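Side-chain contacts in alpha-1,3-glucanase (Bacillus circulans, PDB 5ZRU), which hydrolyses alpha-1,3-glucan through its glycoside hydrolase family 87 catalytic unit, the part of the longer protein present here: residues F40-L44 and T45-A49; D201-A204 and A205-A209; V354-A357 and Q358-N362. All blocks are in the same frame, centred on the assembly; numbering follows the deposited sequence.

Contact 1: F40-L44 and T45-A49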
loop_
_atom_site.group_PDB
_atom_site.type_symbol
_atom_site.label_atom_id
_atom_site.label_comp_id
_atom_site.label_asym_id
_atom_site.label_seq_id
_atom_site.Cartn_x
_atom_site.Cartn_y
_atom_site.Cartn_z
ATOM N N PHE A 40 11.630 9.616 -14.717
ATOM C CA PHE A 40 11.333 9.380 -13.301
ATOM C C PHE A 40 11.700 10.564 -12.412
ATOM O O PHE A 40 11.906 10.395 -11.199
ATOM C CB PHE A 40 12.022 8.104 -12.791
ATOM C CG PHE A 40 11.713 6.888 -13.612
ATOM C CD1 PHE A 40 10.562 6.150 -13.371
ATOM C CD2 PHE A 40 12.551 6.498 -14.645
ATOM C CE1 PHE A 40 10.261 5.028 -14.135
ATOM C CE2 PHE A 40 12.258 5.372 -15.412
ATOM C CZ PHE A 40 11.113 4.644 -15.158
ATOM N N ASP A 41 11.769 11.768 -12.978
ATOM C CA ASP A 41 12.174 12.951 -12.225
ATOM C C ASP A 41 11.104 13.303 -11.196
ATOM O O ASP A 41 9.977 13.651 -11.560
ATOM C CB ASP A 41 12.413 14.105 -13.200
ATOM C CG ASP A 41 12.744 15.425 -12.514
ATOM O OD1 ASP A 41 12.823 15.496 -11.269
ATOM O OD2 ASP A 41 12.928 16.418 -13.255
ATOM N N GLN A 42 11.456 13.233 -9.909
ATOM C CA GLN A 42 10.448 13.378 -8.863
ATOM C C GLN A 42 10.001 14.817 -8.660
ATOM O O GLN A 42 9.057 15.053 -7.894
ATOM C CB GLN A 42 10.965 12.801 -7.542
ATOM C CG GLN A 42 11.158 11.292 -7.630
ATOM C CD GLN A 42 11.797 10.708 -6.393
ATOM O OE1 GLN A 42 11.378 10.997 -5.274
ATOM N NE2 GLN A 42 12.825 9.885 -6.589
ATOM N N ALA A 43 10.643 15.777 -9.328
ATOM C CA ALA A 43 10.096 17.124 -9.339
ATOM C C ALA A 43 8.771 17.187 -10.087
ATOM O O ALA A 43 7.989 18.113 -9.853
ATOM C CB ALA A 43 11.094 18.101 -9.963
ATOM N N LEU A 44 8.501 16.223 -10.967
ATOM C CA LEU A 44 7.301 16.232 -11.802
ATOM C C LEU A 44 6.202 15.405 -11.152
ATOM O O LEU A 44 6.441 14.265 -10.738
ATOM C CB LEU A 44 7.603 15.672 -13.193
ATOM C CG LEU A 44 8.683 16.369 -14.015
ATOM C CD1 LEU A 44 9.048 15.523 -15.227
ATOM C CD2 LEU A 44 8.191 17.749 -14.439
ATOM N N THR A 45 4.995 15.977 -11.080
ATOM C CA THR A 45 3.851 15.241 -10.547
ATOM C C THR A 45 3.684 13.897 -11.248
ATOM O O THR A 45 3.330 12.887 -10.617
ATOM C CB THR A 45 2.584 16.097 -10.688
ATOM O OG1 THR A 45 2.747 17.310 -9.939
ATOM C CG2 THR A 45 1.341 15.349 -10.169
ATOM N N ALA A 46 3.987 13.849 -12.549
ATOM C CA ALA A 46 3.792 12.620 -13.303
ATOM C C ALA A 46 4.702 11.480 -12.844
ATOM O O ALA A 46 4.424 10.324 -13.179
ATOM C CB ALA A 46 4.000 12.886 -14.797
ATOM N N SER A 47 5.769 11.762 -12.080
ATOM C CA SER A 47 6.602 10.678 -11.554
ATOM C C SER A 47 5.819 9.740 -10.645
ATOM O O SER A 47 6.228 8.582 -10.457
ATOM C CB SER A 47 7.806 11.228 -10.780
ATOM O OG SER A 47 7.397 11.928 -9.610
ATOM N N GLU A 48 4.709 10.205 -10.072
ATOM C CA GLU A 48 3.883 9.368 -9.215
ATOM C C GLU A 48 2.630 8.836 -9.904
ATOM O O GLU A 48 1.820 8.169 -9.250
ATOM C CB GLU A 48 3.478 10.141 -7.952
ATOM C CG GLU A 48 4.634 10.439 -7.005
ATOM C CD GLU A 48 4.134 10.995 -5.694
ATOM O OE1 GLU A 48 3.762 10.200 -4.797
ATOM O OE2 GLU A 48 4.075 12.228 -5.571
ATOM N N ALA A 49 2.441 9.107 -11.192
ATOM C CA ALA A 49 1.346 8.487 -11.929
ATOM C C ALA A 49 1.732 7.083 -12.382
ATOM O O ALA A 49 2.909 6.790 -12.618
ATOM C CB ALA A 49 0.971 9.332 -13.150
HETATM O O HOH W 1 4.822 18.325 -8.403
#
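Leu-44 and Ser-47 meet where a type I beta turn, Asp-41 to Leu-44, runs straight into the 3-10 segment 45-48. The pair lies in the loop between strands 33-36 and 53-57, in the antiparallel beta domain of the catalytic unit, whose family belongs to the galactose-binding-like clan.

Hydrogen bonding across the junction converges on one acceptor. Leu-44 O takes Ser-47 N at 2.9 Å and Ser-47 OG at 2.8 Å. The two donors arrive from different directions: OG sits nearly in line with the C=O bond (169° at the oxygen), whereas N comes from well above the carbonyl plane. With chi1 at 65°, Ser-47 OG is lodged between its own backbone N and carbonyl carbon, which turns the hydroxyl back over the start of the 3-10 segment. A buried serine hydroxyl thus finds its acceptor three residues earlier, and two bonds fix the Leu-44 peptide.

Within the turn, Leu-44 N bonds to Asp-41 O at 3.0 Å. Asp-41 also forms an Asx turn, its OD1 accepting from Ala-43 N at 2.9 Å from above the carboxylate plane. Arg-136 of strand 132-144 joins two points of the loop, through a salt bridge to Glu-48 OE2 and a hydrogen bond to Gln-42 O; the Gln-42 amide oxygen is engaged by Arg-132.

A water contributes unevenly, 2.8 Å from Thr-45 OG1 but only weakly bonded to Ala-43 O.

The serine side chain also makes van der Waals contacts with the backbone. Ser-47 OG lies 3.5 Å from Gln-42 CA, and Ser-47 CB faces both Asp-41 O and Leu-44 O, 3.3 Å from each.

Contact 2: D201-A204 and A205-A209. With CA (calcium ion), chain H.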
loop_
_atom_site.group_PDB
_atom_site.type_symbol
_atom_site.label_atom_id
_atom_site.label_comp_id
_atom_site.label_asym_id
_atom_site.label_seq_id
_atom_site.Cartn_x
_atom_site.Cartn_y
_atom_site.Cartn_z
ATOM N N ASP A 201 -22.700 11.106 15.168
ATOM C CA ASP A 201 -21.711 10.164 15.673
ATOM C C ASP A 201 -22.356 8.856 16.124
ATOM O O ASP A 201 -23.360 8.855 16.846
ATOM C CB ASP A 201 -20.942 10.803 16.823
ATOM C CG ASP A 201 -19.645 10.071 17.126
ATOM O OD1 ASP A 201 -19.702 8.907 17.544
ATOM O OD2 ASP A 201 -18.578 10.664 16.936
ATOM N N ASP A 202 -21.746 7.733 15.730
ATOM C CA ASP A 202 -22.265 6.402 16.017
ATOM C C ASP A 202 -21.407 5.609 16.994
ATOM O O ASP A 202 -21.744 4.459 17.293
ATOM C CB ASP A 202 -22.407 5.615 14.705
ATOM C CG ASP A 202 -23.299 6.328 13.708
ATOM O OD1 ASP A 202 -24.510 6.453 13.992
ATOM O OD2 ASP A 202 -22.789 6.789 12.658
ATOM N N LEU A 203 -20.317 6.188 17.509
ATOM C CA LEU A 203 -19.350 5.382 18.249
ATOM C C LEU A 203 -19.920 4.849 19.561
ATOM O O LEU A 203 -19.557 3.744 19.984
ATOM C CB LEU A 203 -18.071 6.187 18.498
ATOM C CG LEU A 203 -16.948 5.465 19.258
ATOM C CD1 LEU A 203 -16.549 4.147 18.586
ATOM C CD2 LEU A 203 -15.723 6.355 19.400
ATOM N N ALA A 204 -20.823 5.591 20.214
ATOM C CA ALA A 204 -21.440 5.046 21.424
ATOM C C ALA A 204 -22.234 3.787 21.102
ATOM O O ALA A 204 -22.170 2.790 21.839
ATOM C CB ALA A 204 -22.338 6.088 22.085
ATOM N N ALA A 205 -22.971 3.805 19.988
ATOM C CA ALA A 205 -23.728 2.624 19.583
ATOM C C ALA A 205 -22.804 1.474 19.192
ATOM O O ALA A 205 -23.090 0.309 19.498
ATOM C CB ALA A 205 -24.665 2.978 18.433
ATOM N N PHE A 206 -21.698 1.776 18.502
ATOM C CA PHE A 206 -20.733 0.730 18.157
ATOM C C PHE A 206 -20.161 0.072 19.405
ATOM O O PHE A 206 -20.035 -1.158 19.467
ATOM C CB PHE A 206 -19.593 1.309 17.314
ATOM C CG PHE A 206 -19.880 1.376 15.843
ATOM C CD1 PHE A 206 -21.080 1.889 15.368
ATOM C CD2 PHE A 206 -18.924 0.969 14.924
ATOM C CE1 PHE A 206 -21.321 1.966 14.007
ATOM C CE2 PHE A 206 -19.155 1.050 13.559
ATOM C CZ PHE A 206 -20.363 1.545 13.097
ATOM N N GLU A 207 -19.794 0.880 20.410
ATOM C CA GLU A 207 -19.254 0.329 21.651
ATOM C C GLU A 207 -20.278 -0.549 22.358
ATOM O O GLU A 207 -19.946 -1.642 22.836
ATOM C CB GLU A 207 -18.793 1.460 22.573
ATOM C CG GLU A 207 -17.471 2.057 22.142
ATOM C CD GLU A 207 -17.147 3.347 22.869
ATOM O OE1 GLU A 207 -17.851 3.673 23.856
ATOM O OE2 GLU A 207 -16.197 4.029 22.429
ATOM N N ALA A 208 -21.527 -0.079 22.444
ATOM C CA ALA A 208 -22.575 -0.879 23.064
ATOM C C ALA A 208 -22.804 -2.169 22.291
ATOM O O ALA A 208 -23.025 -3.228 22.886
ATOM C CB ALA A 208 -23.869 -0.069 23.150
ATOM N N ALA A 209 -22.756 -2.094 20.957
ATOM C CA ALA A 209 -22.977 -3.274 20.130
ATOM C C ALA A 209 -21.869 -4.302 20.325
ATOM O O ALA A 209 -22.133 -5.511 20.333
ATOM C CB ALA A 209 -23.085 -2.862 18.660
HETATM CA CA CA H . -24.753 8.256 12.335
HETATM O O HOH W 2 -26.450 8.686 14.077
HETATM O O HOH W 3 -23.626 8.570 10.078
#
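Asp-202 OD2 is gripped twice, by the calcium ion and by His-228 N, while the backbone O of the same residue accepts Phe-206 N at 2.9 Å and so begins the helical bonding. Both carboxylate oxygens of Asp-202 bind the metal: OD1 and OD2 each stand 2.5 Å from the calcium, a bidentate grip. Val-195 O, Asp-198 OD1, Gln-200 O and two waters bring the ligand atoms to seven. The charge of Asp-202 is therefore probably well balanced despite its burial.

The preceding residue caps the helix. Asp-201 OD1 receives Leu-203 N at 2.8 Å with an N-H...O angle of 167°, meeting it nearly along the C-O axis of the carboxylate; the first turn thereby gains an acceptor for an N-H that has no earlier helical carbonyl to use.

On one flank the Phe-206 ring lies alongside Asp-202. Its CD1 comes to 3.3 Å from Asp-202 O, which meets the ring obliquely, and its CE1 is 3.9 Å from Asp-202 CB, so the ring sits close to the base of the metal-binding side chain. Beyond the segments the same ring meets Trp-233 edge-to-face and packs on Ile-222 and Leu-229.

Elsewhere on the turn, Leu-203 and Glu-207 cross obliquely. Leu-203 CG stands anti to the backbone N (chi1 -179°), which brings the isobutyl group beside the glutamate end, with Glu-207 OE2 3.6 Å from Leu-203 CG. Glu-207 CG, meanwhile, rests 3.4 Å from Leu-203 O.

Together these features describe a capped helix N-terminus adjoining a calcium-binding loop, at the start of the pectate-lyase-like parallel beta-helix domain, where helix 203-216 probably covers the first coils.

Contact 3: V354-A357 and Q358-N362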
loop_
_atom_site.group_PDB
_atom_site.type_symbol
_atom_site.label_atom_id
_atom_site.label_comp_id
_atom_site.label_asym_id
_atom_site.label_seq_id
_atom_site.Cartn_x
_atom_site.Cartn_y
_atom_site.Cartn_z
ATOM N N VAL A 354 1.023 -2.507 5.569
ATOM C CA VAL A 354 0.890 -3.490 6.644
ATOM C C VAL A 354 2.266 -3.692 7.253
ATOM O O VAL A 354 3.239 -3.927 6.526
ATOM C CB VAL A 354 0.360 -4.857 6.159
ATOM C CG1 VAL A 354 0.298 -5.865 7.350
ATOM C CG2 VAL A 354 -1.002 -4.730 5.491
ATOM N N ASN A 355 2.355 -3.625 8.578
ATOM C CA ASN A 355 3.576 -4.021 9.265
ATOM C C ASN A 355 3.254 -5.107 10.282
ATOM O O ASN A 355 2.426 -4.902 11.177
ATOM C CB ASN A 355 4.250 -2.818 9.931
ATOM C CG ASN A 355 5.699 -3.099 10.298
ATOM O OD1 ASN A 355 6.012 -4.099 10.952
ATOM N ND2 ASN A 355 6.596 -2.229 9.854
ATOM N N PHE A 356 3.897 -6.263 10.124
ATOM C CA PHE A 356 3.877 -7.356 11.102
ATOM C C PHE A 356 5.038 -7.136 12.069
ATOM O O PHE A 356 6.180 -7.481 11.760
ATOM C CB PHE A 356 4.023 -8.703 10.400
ATOM C CG PHE A 356 2.800 -9.147 9.629
ATOM C CD1 PHE A 356 1.555 -8.583 9.874
ATOM C CD2 PHE A 356 2.903 -10.150 8.663
ATOM C CE1 PHE A 356 0.421 -9.012 9.159
ATOM C CE2 PHE A 356 1.778 -10.589 7.957
ATOM C CZ PHE A 356 0.532 -10.017 8.213
ATOM N N ALA A 357 4.762 -6.578 13.246
ATOM C CA ALA A 357 5.821 -6.174 14.169
ATOM C C ALA A 357 5.705 -6.941 15.485
ATOM O O ALA A 357 4.782 -7.733 15.691
ATOM C CB ALA A 357 5.773 -4.662 14.419
ATOM N N GLN A 358 6.669 -6.710 16.380
ATOM C CA GLN A 358 6.561 -7.189 17.767
ATOM C C GLN A 358 6.320 -8.695 17.846
ATOM O O GLN A 358 5.509 -9.170 18.649
ATOM C CB GLN A 358 5.450 -6.437 18.508
ATOM C CG GLN A 358 5.846 -5.038 18.933
ATOM C CD GLN A 358 6.943 -5.082 19.968
ATOM O OE1 GLN A 358 8.129 -5.002 19.639
ATOM N NE2 GLN A 358 6.556 -5.230 21.231
ATOM N N GLY A 359 7.013 -9.452 17.000
ATOM C CA GLY A 359 6.941 -10.893 17.052
ATOM C C GLY A 359 5.749 -11.521 16.368
ATOM O O GLY A 359 5.550 -12.732 16.505
ATOM N N THR A 360 4.932 -10.736 15.672
ATOM C CA THR A 360 3.900 -11.295 14.807
ATOM C C THR A 360 4.498 -12.409 13.961
ATOM O O THR A 360 5.536 -12.219 13.316
ATOM C CB THR A 360 3.332 -10.200 13.900
ATOM O OG1 THR A 360 2.766 -9.150 14.697
ATOM C CG2 THR A 360 2.277 -10.782 12.972
ATOM N N SER A 361 3.844 -13.571 13.964
ATOM C CA SER A 361 4.403 -14.781 13.370
ATOM C C SER A 361 3.335 -15.553 12.608
ATOM O O SER A 361 2.131 -15.403 12.847
ATOM C CB SER A 361 5.025 -15.700 14.439
ATOM O OG SER A 361 6.136 -15.075 15.058
ATOM N N ASN A 362 3.807 -16.380 11.668
ATOM C CA ASN A 362 2.955 -17.304 10.926
ATOM C C ASN A 362 1.762 -16.598 10.305
ATOM O O ASN A 362 0.689 -17.185 10.160
ATOM C CB ASN A 362 2.490 -18.449 11.827
ATOM C CG ASN A 362 3.640 -19.282 12.313
ATOM O OD1 ASN A 362 4.385 -19.838 11.511
ATOM N ND2 ASN A 362 3.812 -19.355 13.629
HETATM O O HOH W 4 7.175 -9.616 13.618
#
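Ala-357 to Thr-360 is a type I' beta turn: Gln-358 and Gly-359 both have positive phi, and Thr-360 N closes the turn on Ala-357 O at 3.0 Å. Thr-360 OG1 seizes the same oxygen at 2.7 Å. The two donors use separate approaches, the hydroxyl lying in the carbonyl plane (148° at the oxygen) and the N-H coming from above it. With chi1 at -60°, OG1 is anti to the carbonyl carbon of Thr-360, and the methyl CG2 is directed to Phe-356, 3.7 Å from Phe-356 CB; these two side chains cross at about a right angle. Replacing Thr-360 by alanine removes OG1 and CG2 and is likely to cost Ala-357 O its hydroxyl donor and open a gap beside Phe-356. Water 4 spans the turn, donating to Phe-356 O at 3.0 Å and to Thr-360 O at 3.1 Å. The Gln-358 amide is engaged elsewhere, by Ser-383 OG, Asp-327 O and Val-385 O. Strand 354-357 runs parallel between strands 323-325 and 378-381 of the beta-helix, and Phe-356 packs on Val-325 and on Val-365 of strand 364-366.

The three contacts follow one another along the chain without overlap. Contact 1 belongs to the antiparallel beta domain, while contacts 2 and 3 lie in the parallel beta-helix domain. Contact 1 is on the opposite side of the chain's centre from the other two, its centre about 43 Å from that of contact 2 and about 32 Å from that of contact 3; nearest atoms are about 31 and 17 Å away. Contacts 2 and 3 are about 29 Å apart between centres and about 21 Å between nearest atoms. With no touch between them, each is a separate local arrangement: contact 1 shapes a loop, contact 2 starts the helix preceding strand 220-222 beside calcium, and contact 3 turns the chain at a beta-helix corner several coils later.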